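Local coordinates for alkyl hydroperoxide reductase AhpD (Legionella pneumophila, PDB 5DIK), which probably reduces alkyl hydroperoxides and may take part in the antioxidative response of the bacterium, at residues D52-A64 against H76-L90. Residues are numbered along the deposited sequence; the frame is centred on the assembly and turned at random.
Sequences DKKTKELIAMALA and HSQTLVKLQATREEL
E57 and H76 make the polar bond at the buried end of this contact. H76 ND1 donates to E57 OE1 at 2.9 Å, with an N-H...O angle of 150°. The donor comes from the syn side, somewhat out of the carboxylate plane, and OE1 is likewise tilted from the ring plane. The carboxylate and ring planes are turned 33° apart. A bend at chi2 (-62°) brings E57 CD against the methyl T79 CG2. The bond probably limits rotation of the imidazole. A60 CB sits over the centre of one ring face, a CH-pi contact of 3.7 Å to the centroid. Y99 of a second subunit also packs on H76.

The second polar link is a salt bridge. K54 NZ meets E89 OE2 at 3.1 Å, and the two side chains cross at about a right angle. The other oxygen, E89 OE1, accepts from T86 N, while E89 N donates to T86 OG1. This capping box starts helix 87-99 and probably steadies the carboxylate.

The fold here is all-helical, of the AhpD-like type. Helices 53-66 and 70-82 form an antiparallel hairpin, and the C69-C72 disulfide lies at the start of the second helix. A Schellman motif at Q84 turns the chain into helix 87-99.

Apolar contacts join helix 53-66 to helices 70-82 and 87-99. L80 is a knob among K54, E57, L58 and M61; its CD2 lies 3.7 Å from L58 CD2. M61 CE meets L80 CD1, and M61 CG meets L90 CD1. L83 CD1 packs against E57 CG at 3.5 Å.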
ATOM      1  N   ASP A  52      17.109  20.899   6.656  1.00 20.09           N
ATOM      2  CA  ASP A  52      18.473  20.456   6.308  1.00 22.65           C
ATOM      3  C   ASP A  52      18.470  18.999   5.805  1.00 21.91           C
ATOM      4  O   ASP A  52      17.451  18.311   5.872  1.00 18.49           O
ATOM      5  CB  ASP A  52      19.491  20.718   7.417  1.00 25.14           C
ATOM      6  CG  ASP A  52      19.225  19.939   8.685  1.00 28.36           C
ATOM      7  OD1 ASP A  52      18.488  18.928   8.690  1.00 31.66           O
ATOM      8  OD2 ASP A  52      19.742  20.384   9.724  1.00 34.07           O
ATOM      9  N   LYS A  53      19.577  18.571   5.237  1.00 21.40           N
ATOM     10  CA  LYS A  53      19.655  17.260   4.613  1.00 22.75           C
ATOM     11  C   LYS A  53      19.354  16.160   5.618  1.00 21.81           C
ATOM     12  O   LYS A  53      18.679  15.206   5.288  1.00 17.50           O
ATOM     13  CB  LYS A  53      21.029  17.000   4.024  1.00 26.11           C
ATOM     14  CG  LYS A  53      21.329  17.725   2.735  1.00 29.78           C
ATOM     15  CD  LYS A  53      22.731  17.336   2.254  1.00 35.03           C
ATOM     16  CE  LYS A  53      22.976  17.703   0.798  1.00 39.19           C
ATOM     17  NZ  LYS A  53      22.079  16.977  -0.142  1.00 42.18           N
ATOM     18  N   LYS A  54      19.850  16.290   6.847  1.00 20.08           N
ATOM     19  CA  LYS A  54      19.588  15.259   7.866  1.00 21.39           C
ATOM     20  C   LYS A  54      18.086  15.121   8.155  1.00 19.02           C
ATOM     21  O   LYS A  54      17.567  14.017   8.270  1.00 18.15           O
ATOM     22  CB  LYS A  54      20.329  15.596   9.165  1.00 24.14           C
ATOM     23  CG  LYS A  54      20.100  14.596  10.294  1.00 28.91           C
ATOM     24  CD  LYS A  54      20.735  15.098  11.583  1.00 35.61           C
ATOM     25  CE  LYS A  54      19.906  16.200  12.217  1.00 39.83           C
ATOM     26  NZ  LYS A  54      20.696  16.830  13.299  1.00 44.04           N
ATOM     27  N   THR A  55      17.406  16.245   8.296  1.00 18.12           N
ATOM     28  CA  THR A  55      15.966  16.247   8.520  1.00 18.48           C
ATOM     29  C   THR A  55      15.230  15.576   7.369  1.00 17.70           C
ATOM     30  O   THR A  55      14.303  14.802   7.613  1.00 16.02           O
ATOM     31  CB  THR A  55      15.420  17.667   8.745  1.00 19.55           C
ATOM     32  OG1 THR A  55      16.054  18.228   9.890  1.00 19.85           O
ATOM     33  CG2 THR A  55      13.910  17.671   8.994  1.00 20.46           C
ATOM     34  N   LYS A  56      15.597  15.927   6.125  1.00 16.14           N
ATOM     35  CA  LYS A  56      15.030  15.295   4.947  1.00 16.36           C
ATOM     36  C   LYS A  56      15.278  13.798   4.923  1.00 16.96           C
ATOM     37  O   LYS A  56      14.373  13.023   4.573  1.00 14.42           O
ATOM     38  CB  LYS A  56      15.517  15.946   3.654  1.00 16.86           C
ATOM     39  CG  LYS A  56      14.937  17.326   3.476  1.00 17.96           C
ATOM     40  CD  LYS A  56      15.292  17.901   2.132  1.00 19.15           C
ATOM     41  CE  LYS A  56      14.857  19.354   2.068  1.00 22.11           C
ATOM     42  NZ  LYS A  56      14.978  19.836   0.694  1.00 25.18           N
ATOM     43  N   GLU A  57      16.454  13.355   5.360  1.00 16.43           N
ATOM     44  CA  GLU A  57      16.684  11.925   5.430  1.00 18.67           C
ATOM     45  C   GLU A  57      15.887  11.212   6.509  1.00 16.72           C
ATOM     46  O   GLU A  57      15.599  10.021   6.341  1.00 16.93           O
ATOM     47  CB  GLU A  57      18.163  11.569   5.666  1.00 22.32           C
ATOM     48  CG  GLU A  57      18.970  11.652   4.414  1.00 28.25           C
ATOM     49  CD  GLU A  57      18.531  10.691   3.317  1.00 27.61           C
ATOM     50  OE1 GLU A  57      18.422   9.470   3.530  1.00 33.22           O
ATOM     51  OE2 GLU A  57      18.411  11.178   2.200  1.00 30.59           O
ATOM     52  N   LEU A  58      15.614  11.888   7.628  1.00 15.83           N
ATOM     53  CA  LEU A  58      14.737  11.354   8.639  1.00 15.91           C
ATOM     54  C   LEU A  58      13.333  11.145   8.042  1.00 15.77           C
ATOM     55  O   LEU A  58      12.690  10.122   8.299  1.00 14.90           O
ATOM     56  CB  LEU A  58      14.710  12.240   9.885  1.00 16.75           C
ATOM     57  CG  LEU A  58      16.005  12.208  10.701  1.00 18.64           C
ATOM     58  CD1 LEU A  58      16.010  13.299  11.739  1.00 19.41           C
ATOM     59  CD2 LEU A  58      16.214  10.845  11.356  1.00 19.40           C
ATOM     60  N   ILE A  59      12.876  12.092   7.225  1.00 14.58           N
ATOM     61  CA  ILE A  59      11.610  11.936   6.515  1.00 15.20           C
ATOM     62  C   ILE A  59      11.657  10.739   5.571  1.00 14.39           C
ATOM     63  O   ILE A  59      10.729   9.919   5.561  1.00 14.91           O
ATOM     64  CB  ILE A  59      11.233  13.219   5.754  1.00 15.83           C
ATOM     65  CG1 ILE A  59      10.958  14.345   6.756  1.00 17.14           C
ATOM     66  CG2 ILE A  59      10.025  12.992   4.834  1.00 15.64           C
ATOM     67  CD1 ILE A  59      10.949  15.715   6.098  1.00 18.09           C
ATOM     68  N   ALA A  60      12.744  10.599   4.822  1.00 14.01           N
ATOM     69  CA  ALA A  60      12.912   9.452   3.915  1.00 14.71           C
ATOM     70  C   ALA A  60      12.869   8.132   4.688  1.00 14.18           C
ATOM     71  O   ALA A  60      12.265   7.176   4.224  1.00 13.97           O
ATOM     72  CB  ALA A  60      14.199   9.561   3.120  1.00 14.57           C
ATOM     73  N   MET A  61      13.485   8.096   5.864  1.00 14.58           N
ATOM     74  CA  MET A  61      13.489   6.861   6.693  1.00 15.79           C
ATOM     75  C   MET A  61      12.085   6.509   7.171  1.00 14.70           C
ATOM     76  O   MET A  61      11.686   5.352   7.100  1.00 14.85           O
ATOM     77  CB  MET A  61      14.416   6.989   7.888  1.00 17.09           C
ATOM     78  CG  MET A  61      14.375   5.759   8.808  1.00 20.08           C
ATOM     79  SD  MET A  61      14.793   4.215   7.954  1.00 24.74           S
ATOM     80  CE  MET A  61      16.551   4.547   7.956  1.00 22.44           C
ATOM     81  N   ALA A  62      11.333   7.501   7.626  1.00 14.27           N
ATOM     82  CA  ALA A  62       9.933   7.277   7.979  1.00 14.67           C
ATOM     83  C   ALA A  62       9.125   6.694   6.836  1.00 13.73           C
ATOM     84  O   ALA A  62       8.367   5.730   7.041  1.00 13.42           O
ATOM     85  CB  ALA A  62       9.280   8.545   8.492  1.00 14.13           C
ATOM     86  N   LEU A  63       9.301   7.252   5.642  1.00 13.99           N
ATOM     87  CA  LEU A  63       8.617   6.787   4.445  1.00 14.89           C
ATOM     88  C   LEU A  63       9.045   5.372   4.049  1.00 14.59           C
ATOM     89  O   LEU A  63       8.228   4.558   3.632  1.00 13.33           O
ATOM     90  CB  LEU A  63       8.906   7.752   3.273  1.00 16.67           C
ATOM     91  CG  LEU A  63       8.210   9.093   3.357  1.00 18.85           C
ATOM     92  CD1 LEU A  63       8.834  10.122   2.419  1.00 21.07           C
ATOM     93  CD2 LEU A  63       6.765   8.926   2.989  1.00 19.60           C
ATOM     94  N   ALA A  64      10.336   5.087   4.184  1.00 14.81           N
ATOM     95  CA  ALA A  64      10.841   3.743   3.931  1.00 15.09           C
ATOM     96  C   ALA A  64      10.237   2.670   4.832  1.00 14.26           C
ATOM     97  O   ALA A  64       9.977   1.550   4.373  1.00 14.80           O
ATOM     98  CB  ALA A  64      12.371   3.728   4.026  1.00 15.90           C
ATOM     99  N   HIS A  76      18.754   4.476   3.321  1.00 18.26           N
ATOM    100  CA  HIS A  76      18.537   5.665   4.125  1.00 19.50           C
ATOM    101  C   HIS A  76      19.195   5.587   5.513  1.00 19.40           C
ATOM    102  O   HIS A  76      19.625   6.618   6.027  1.00 18.37           O
ATOM    103  CB  HIS A  76      17.046   6.019   4.186  1.00 19.65           C
ATOM    104  CG  HIS A  76      16.506   6.383   2.842  1.00 20.11           C
ATOM    105  ND1 HIS A  76      17.035   7.416   2.091  1.00 22.07           N
ATOM    106  CD2 HIS A  76      15.571   5.801   2.068  1.00 22.30           C
ATOM    107  CE1 HIS A  76      16.421   7.478   0.924  1.00 21.90           C
ATOM    108  NE2 HIS A  76      15.513   6.520   0.889  1.00 23.88           N
ATOM    109  N   SER A  77      19.311   4.383   6.076  1.00 20.87           N
ATOM    110  CA  SER A  77      20.106   4.154   7.312  1.00 22.73           C
ATOM    111  C   SER A  77      21.558   4.567   7.151  1.00 22.44           C
ATOM    112  O   SER A  77      22.141   5.255   7.989  1.00 22.76           O
ATOM    113  CB  SER A  77      20.102   2.668   7.667  1.00 23.74           C
ATOM    114  OG  SER A  77      18.929   2.413   8.367  1.00 31.34           O
ATOM    115  N   GLN A  78      22.131   4.111   6.058  1.00 24.14           N
ATOM    116  CA  GLN A  78      23.515   4.398   5.720  1.00 25.72           C
ATOM    117  C   GLN A  78      23.751   5.902   5.572  1.00 25.11           C
ATOM    118  O   GLN A  78      24.707   6.463   6.124  1.00 21.50           O
ATOM    119  CB  GLN A  78      23.858   3.627   4.453  1.00 27.22           C
ATOM    120  CG  GLN A  78      25.274   3.713   3.987  1.00 29.49           C
ATOM    121  CD  GLN A  78      25.494   2.822   2.781  1.00 34.92           C
ATOM    122  OE1 GLN A  78      24.717   2.842   1.822  1.00 31.86           O
ATOM    123  NE2 GLN A  78      26.549   2.012   2.829  1.00 36.09           N
ATOM    124  N   THR A  79      22.854   6.570   4.855  1.00 21.57           N
ATOM    125  CA  THR A  79      22.926   8.013   4.718  1.00 21.32           C
ATOM    126  C   THR A  79      22.754   8.734   6.081  1.00 20.21           C
ATOM    127  O   THR A  79      23.430   9.717   6.343  1.00 19.78           O
ATOM    128  CB  THR A  79      21.873   8.492   3.694  1.00 20.34           C
ATOM    129  OG1 THR A  79      22.114   7.823   2.463  1.00 19.61           O
ATOM    130  CG2 THR A  79      21.967   9.957   3.453  1.00 23.94           C
ATOM    131  N   LEU A  80      21.829   8.275   6.925  1.00 19.47           N
ATOM    132  CA  LEU A  80      21.630   8.911   8.233  1.00 21.12           C
ATOM    133  C   LEU A  80      22.920   8.856   9.078  1.00 21.93           C
ATOM    134  O   LEU A  80      23.270   9.827   9.751  1.00 23.80           O
ATOM    135  CB  LEU A  80      20.512   8.259   9.008  1.00 21.37           C
ATOM    136  CG  LEU A  80      19.092   8.612   8.571  1.00 22.54           C
ATOM    137  CD1 LEU A  80      18.147   7.759   9.394  1.00 24.35           C
ATOM    138  CD2 LEU A  80      18.766  10.076   8.739  1.00 23.08           C
ATOM    139  N   VAL A  81      23.608   7.725   9.026  1.00 23.22           N
ATOM    140  CA  VAL A  81      24.906   7.610   9.711  1.00 24.83           C
ATOM    141  C   VAL A  81      25.899   8.617   9.126  1.00 27.06           C
ATOM    142  O   VAL A  81      26.541   9.381   9.857  1.00 29.09           O
ATOM    143  CB  VAL A  81      25.454   6.193   9.619  1.00 23.43           C
ATOM    144  CG1 VAL A  81      26.906   6.130  10.114  1.00 25.46           C
ATOM    145  CG2 VAL A  81      24.563   5.264  10.418  1.00 23.21           C
ATOM    146  N   LYS A  82      25.982   8.670   7.806  1.00 28.24           N
ATOM    147  CA  LYS A  82      26.825   9.672   7.146  1.00 32.12           C
ATOM    148  C   LYS A  82      26.492  11.114   7.531  1.00 29.88           C
ATOM    149  O   LYS A  82      27.390  11.933   7.688  1.00 26.43           O
ATOM    150  CB  LYS A  82      26.754   9.507   5.633  1.00 37.43           C
ATOM    151  CG  LYS A  82      27.755  10.372   4.890  1.00 44.12           C
ATOM    152  CD  LYS A  82      27.591  10.241   3.390  1.00 48.31           C
ATOM    153  CE  LYS A  82      28.611  11.112   2.672  1.00 54.82           C
ATOM    154  NZ  LYS A  82      28.559  10.897   1.198  1.00 61.23           N
ATOM    155  N   LEU A  83      25.209  11.432   7.686  1.00 26.60           N
ATOM    156  CA  LEU A  83      24.779  12.781   8.049  1.00 26.26           C
ATOM    157  C   LEU A  83      24.784  13.038   9.567  1.00 27.26           C
ATOM    158  O   LEU A  83      24.281  14.050  10.007  1.00 26.48           O
ATOM    159  CB  LEU A  83      23.389  13.059   7.479  1.00 29.21           C
ATOM    160  CG  LEU A  83      23.311  13.149   5.960  1.00 29.79           C
ATOM    161  CD1 LEU A  83      21.870  13.267   5.500  1.00 29.90           C
ATOM    162  CD2 LEU A  83      24.128  14.324   5.451  1.00 31.36           C
ATOM    163  N   GLN A  84      25.330  12.099  10.335  1.00 27.45           N
ATOM    164  CA  GLN A  84      25.458  12.191  11.783  1.00 30.51           C
ATOM    165  C   GLN A  84      24.130  12.373  12.534  1.00 27.64           C
ATOM    166  O   GLN A  84      24.053  13.042  13.566  1.00 25.49           O
ATOM    167  CB  GLN A  84      26.494  13.282  12.159  1.00 32.50           C
ATOM    168  CG  GLN A  84      27.846  13.071  11.492  1.00 37.93           C
ATOM    169  CD  GLN A  84      28.829  14.189  11.804  1.00 43.09           C
ATOM    170  OE1 GLN A  84      28.560  15.065  12.626  1.00 49.51           O
ATOM    171  NE2 GLN A  84      29.959  14.171  11.140  1.00 50.12           N
ATOM    172  N   ALA A  85      23.090  11.717  12.042  1.00 25.59           N
ATOM    173  CA  ALA A  85      21.849  11.617  12.802  1.00 25.21           C
ATOM    174  C   ALA A  85      22.107  10.831  14.077  1.00 24.15           C
ATOM    175  O   ALA A  85      22.855   9.862  14.067  1.00 25.90           O
ATOM    176  CB  ALA A  85      20.778  10.907  11.966  1.00 25.90           C
ATOM    177  N   THR A  86      21.477  11.225  15.167  1.00 23.50           N
ATOM    178  CA  THR A  86      21.618  10.478  16.415  1.00 26.15           C
ATOM    179  C   THR A  86      20.597   9.341  16.463  1.00 27.12           C
ATOM    180  O   THR A  86      19.565   9.340  15.770  1.00 22.14           O
ATOM    181  CB  THR A  86      21.430  11.372  17.647  1.00 25.42           C
ATOM    182  OG1 THR A  86      20.066  11.817  17.706  1.00 27.39           O
ATOM    183  CG2 THR A  86      22.370  12.586  17.592  1.00 27.61           C
ATOM    184  N   ARG A  87      20.922   8.368  17.291  1.00 24.21           N
ATOM    185  CA  ARG A  87      20.025   7.277  17.609  1.00 25.52           C
ATOM    186  C   ARG A  87      18.650   7.784  18.072  1.00 25.06           C
ATOM    187  O   ARG A  87      17.614   7.265  17.649  1.00 22.94           O
ATOM    188  CB  ARG A  87      20.692   6.439  18.714  1.00 26.29           C
ATOM    189  CG  ARG A  87      19.992   5.140  18.990  1.00 27.72           C
ATOM    190  CD  ARG A  87      20.673   4.448  20.151  1.00 28.72           C
ATOM    191  NE  ARG A  87      20.015   3.198  20.442  1.00 26.63           N
ATOM    192  CZ  ARG A  87      20.279   2.056  19.847  1.00 27.66           C
ATOM    193  NH1 ARG A  87      21.224   1.970  18.916  1.00 30.22           N
ATOM    194  NH2 ARG A  87      19.623   0.972  20.221  1.00 30.66           N
ATOM    195  N   GLU A  88      18.642   8.801  18.933  1.00 23.99           N
ATOM    196  CA  GLU A  88      17.406   9.357  19.430  1.00 23.96           C
ATOM    197  C   GLU A  88      16.554  10.041  18.340  1.00 22.36           C
ATOM    198  O   GLU A  88      15.333   9.931  18.375  1.00 19.06           O
ATOM    199  CB  GLU A  88      17.642  10.338  20.591  1.00 29.14           C
ATOM    200  CG  GLU A  88      16.360  10.940  21.204  1.00 37.54           C
ATOM    201  CD  GLU A  88      15.409   9.938  21.882  1.00 43.18           C
ATOM    202  OE1 GLU A  88      15.853   8.826  22.218  0.60 50.43           O
ATOM    203  OE2 GLU A  88      14.216  10.264  22.079  1.00 47.18           O
ATOM    204  N   GLU A  89      17.188  10.755  17.428  1.00 19.31           N
ATOM    205  CA  GLU A  89      16.466  11.333  16.270  1.00 21.71           C
ATOM    206  C   GLU A  89      15.850  10.197  15.453  1.00 19.54           C
ATOM    207  O   GLU A  89      14.698  10.299  15.035  1.00 18.48           O
ATOM    208  CB  GLU A  89      17.400  12.192  15.386  1.00 22.41           C
ATOM    209  CG  GLU A  89      17.829  13.477  16.060  1.00 25.24           C
ATOM    210  CD  GLU A  89      18.995  14.182  15.367  1.00 27.93           C
ATOM    211  OE1 GLU A  89      19.859  13.525  14.734  1.00 28.32           O
ATOM    212  OE2 GLU A  89      19.037  15.413  15.457  1.00 31.72           O
ATOM    213  N   LEU A  90      16.607   9.123  15.227  1.00 18.31           N
ATOM    214  CA  LEU A  90      16.054   7.968  14.499  1.00 19.87           C
ATOM    215  C   LEU A  90      14.843   7.379  15.229  1.00 19.18           C
ATOM    216  O   LEU A  90      13.787   7.169  14.623  1.00 16.70           O
ATOM    217  CB  LEU A  90      17.121   6.900  14.261  1.00 20.80           C
ATOM    218  CG  LEU A  90      16.592   5.577  13.707  1.00 23.24           C
ATOM    219  CD1 LEU A  90      16.121   5.776  12.284  1.00 24.36           C
ATOM    220  CD2 LEU A  90      17.643   4.487  13.757  1.00 24.95           C
TER